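Local structure of hypothetical protein Atu2327 (Agrobacterium tumefaciens str., 2O8I) at the interface of chains A and B. The protein probably decarboxylates 2-oxo-4-hydroxy-4-carboxy-5-ureidoimidazoline to (S)-allantoin in urate breakdown. Sequence-based numbering; all coordinates share one arbitrary frame. Chains: chain A/B, Hypothetical protein Atu2327.

The interface of chains A and B. Residues chain A 69-70, 73, 119-120, 156; chain B 75-76.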
ATOM      1  N   LYS A  69      -4.940  -2.327   2.595  1.00 43.76           N
ATOM      2  CA  LYS A  69      -5.469  -1.613   1.446  1.00 43.99           C
ATOM      3  C   LYS A  69      -6.556  -0.643   1.914  1.00 42.68           C
ATOM      4  O   LYS A  69      -6.632   0.499   1.440  1.00 42.68           O
ATOM      5  CB  LYS A  69      -6.003  -2.551   0.363  1.00 43.58           C
ATOM      6  CG  LYS A  69      -4.963  -3.449  -0.269  1.00 46.33           C
ATOM      7  CD  LYS A  69      -5.565  -4.362  -1.391  1.00 46.36           C
ATOM      8  CE  LYS A  69      -4.430  -4.894  -2.308  1.00 48.07           C
ATOM      9  NZ  LYS A  69      -4.940  -5.842  -3.364  1.00 49.45           N
ATOM     10  N   LEU A  70      -7.392  -1.099   2.840  1.00 41.01           N
ATOM     11  CA  LEU A  70      -8.495  -0.276   3.341  1.00 40.27           C
ATOM     12  C   LEU A  70      -7.971   0.981   4.036  1.00 39.79           C
ATOM     13  O   LEU A  70      -8.512   2.082   3.861  1.00 39.26           O
ATOM     14  CB  LEU A  70      -9.402  -1.098   4.266  1.00 39.95           C
ATOM     15  CG  LEU A  70     -10.142  -2.219   3.507  1.00 39.73           C
ATOM     16  CD1 LEU A  70     -10.875  -3.088   4.471  1.00 40.38           C
ATOM     17  CD2 LEU A  70     -11.149  -1.653   2.544  1.00 37.64           C
ATOM     18  N   ALA A  73      -6.895   3.466   1.469  1.00 38.22           N
ATOM     19  CA  ALA A  73      -8.114   4.114   1.001  1.00 38.44           C
ATOM     20  C   ALA A  73      -8.648   5.178   2.007  1.00 38.71           C
ATOM     21  O   ALA A  73      -8.948   6.318   1.622  1.00 39.29           O
ATOM     22  CB  ALA A  73      -9.173   3.079   0.662  1.00 37.99           C
ATOM     23  N   VAL A 119     -11.023  -6.309  -5.287  1.00 38.26           N
ATOM     24  CA  VAL A 119     -12.058  -5.847  -4.403  1.00 38.57           C
ATOM     25  C   VAL A 119     -12.998  -4.823  -5.083  1.00 38.93           C
ATOM     26  O   VAL A 119     -14.058  -4.492  -4.525  1.00 39.52           O
ATOM     27  CB  VAL A 119     -11.328  -5.295  -3.147  1.00 38.98           C
ATOM     28  CG1 VAL A 119     -11.808  -3.920  -2.731  1.00 38.71           C
ATOM     29  CG2 VAL A 119     -11.274  -6.334  -2.042  1.00 38.32           C
ATOM     30  N   LYS A 120     -12.637  -4.342  -6.281  1.00 37.97           N
ATOM     31  CA  LYS A 120     -13.501  -3.421  -7.028  1.00 38.29           C
ATOM     32  C   LYS A 120     -14.911  -4.001  -7.135  1.00 37.83           C
ATOM     33  O   LYS A 120     -15.091  -5.141  -7.556  1.00 37.86           O
ATOM     34  CB  LYS A 120     -12.935  -3.055  -8.422  1.00 37.53           C
ATOM     35  CG  LYS A 120     -13.903  -2.221  -9.274  1.00 38.75           C
ATOM     36  CD  LYS A 120     -13.278  -1.224 -10.313  1.00 40.84           C
ATOM     37  CE  LYS A 120     -12.263  -0.191  -9.726  1.00 44.77           C
ATOM     38  NZ  LYS A 120     -12.766   0.568  -8.524  1.00 47.74           N
ATOM     39  N   LEU A 156      -6.500  -3.753 -12.585  1.00 30.16           N
ATOM     40  CA  LEU A 156      -7.243  -2.667 -11.964  1.00 30.48           C
ATOM     41  C   LEU A 156      -6.341  -1.460 -11.701  1.00 29.83           C
ATOM     42  O   LEU A 156      -6.749  -0.304 -11.914  1.00 30.01           O
ATOM     43  CB  LEU A 156      -7.919  -3.132 -10.655  1.00 30.71           C
ATOM     44  CG  LEU A 156      -9.032  -4.185 -10.797  1.00 30.85           C
ATOM     45  CD1 LEU A 156      -9.358  -4.751  -9.413  1.00 29.73           C
ATOM     46  CD2 LEU A 156     -10.291  -3.581 -11.467  1.00 27.59           C
TER
ATOM     47  N   GLU B  75      -8.062   0.407  -7.012  1.00 40.01           N
ATOM     48  CA  GLU B  75      -8.612  -0.942  -6.817  1.00 40.36           C
ATOM     49  C   GLU B  75      -9.920  -0.962  -6.103  1.00 41.04           C
ATOM     50  O   GLU B  75     -10.622  -1.956  -6.193  1.00 41.47           O
ATOM     51  CB  GLU B  75      -7.736  -1.800  -5.936  1.00 40.34           C
ATOM     52  CG  GLU B  75      -6.452  -2.250  -6.502  1.00 38.46           C
ATOM     53  CD  GLU B  75      -5.693  -3.036  -5.465  1.00 35.23           C
ATOM     54  OE1 GLU B  75      -6.267  -4.064  -4.966  1.00 31.59           O
ATOM     55  OE2 GLU B  75      -4.548  -2.589  -5.159  1.00 29.38           O
ATOM     56  N   LEU B  76     -10.230   0.080  -5.345  1.00 41.98           N
ATOM     57  CA  LEU B  76     -11.430   0.042  -4.528  1.00 43.85           C
ATOM     58  C   LEU B  76     -12.531   0.981  -5.010  1.00 44.19           C
ATOM     59  O   LEU B  76     -13.701   0.616  -4.970  1.00 44.43           O
ATOM     60  CB  LEU B  76     -11.096   0.299  -3.051  1.00 44.69           C
ATOM     61  CG  LEU B  76      -9.752  -0.082  -2.347  1.00 47.88           C
ATOM     62  CD1 LEU B  76      -9.895  -0.123  -0.807  1.00 49.86           C
ATOM     63  CD2 LEU B  76      -9.086  -1.411  -2.773  1.00 50.59           C
TER
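The flat carbonyl group of B:Leu76 has the side-chain amine of A:Lys120 on one face: NZ sits almost directly above the carbonyl C at 3.5 Å. The A:Lys120 chain leaves its backbone with CG anti to N (chi1 174°) and then bends at both outer torsions, which folds NZ back over B:Leu76. The preceding carbonyl, B:Glu75 O, is approached end-on by A:Lys120 N at 3.1 Å, but the N-H is turned elsewhere and no hydrogen bond forms; CB of the same lysine packs beside this oxygen at 3.4 Å. The carboxylate of B:Glu75 is met on its oxygen side by A:Lys69. A:Lys69 NZ gives a hydrogen bond and salt bridge of 2.7 Å to B:Glu75 OE1, using the syn lone pair of that oxygen, while CE reaches between the two oxygens. Both side chains are extended beyond CG and cross at about a right angle, tip to tip.

B:Leu76 carries the apolar part, with its two methyls divided between two parts of chain A. B:Leu76 CD1 touches A:Ala73 CB at 3.6 Å. The same B:Leu76 CD1 lies 3.9 Å from A:Leu70 CD2. On the other branch, B:Leu76 CD2 meets A:Val119 CG1 at 3.7 Å. A:Leu156 lies farther off, beside B:Glu75 O.

In chain A the receiving surface combines helix 66-74, the loop between helices 94-111 and 124-135, and helix 139-161. The partner pair follows directly on helix 66-74 of chain B. Two-fold symmetry repeats the contact with the chains exchanged, placing the ends of both 66-74 helices within what may be the biological dimer interface.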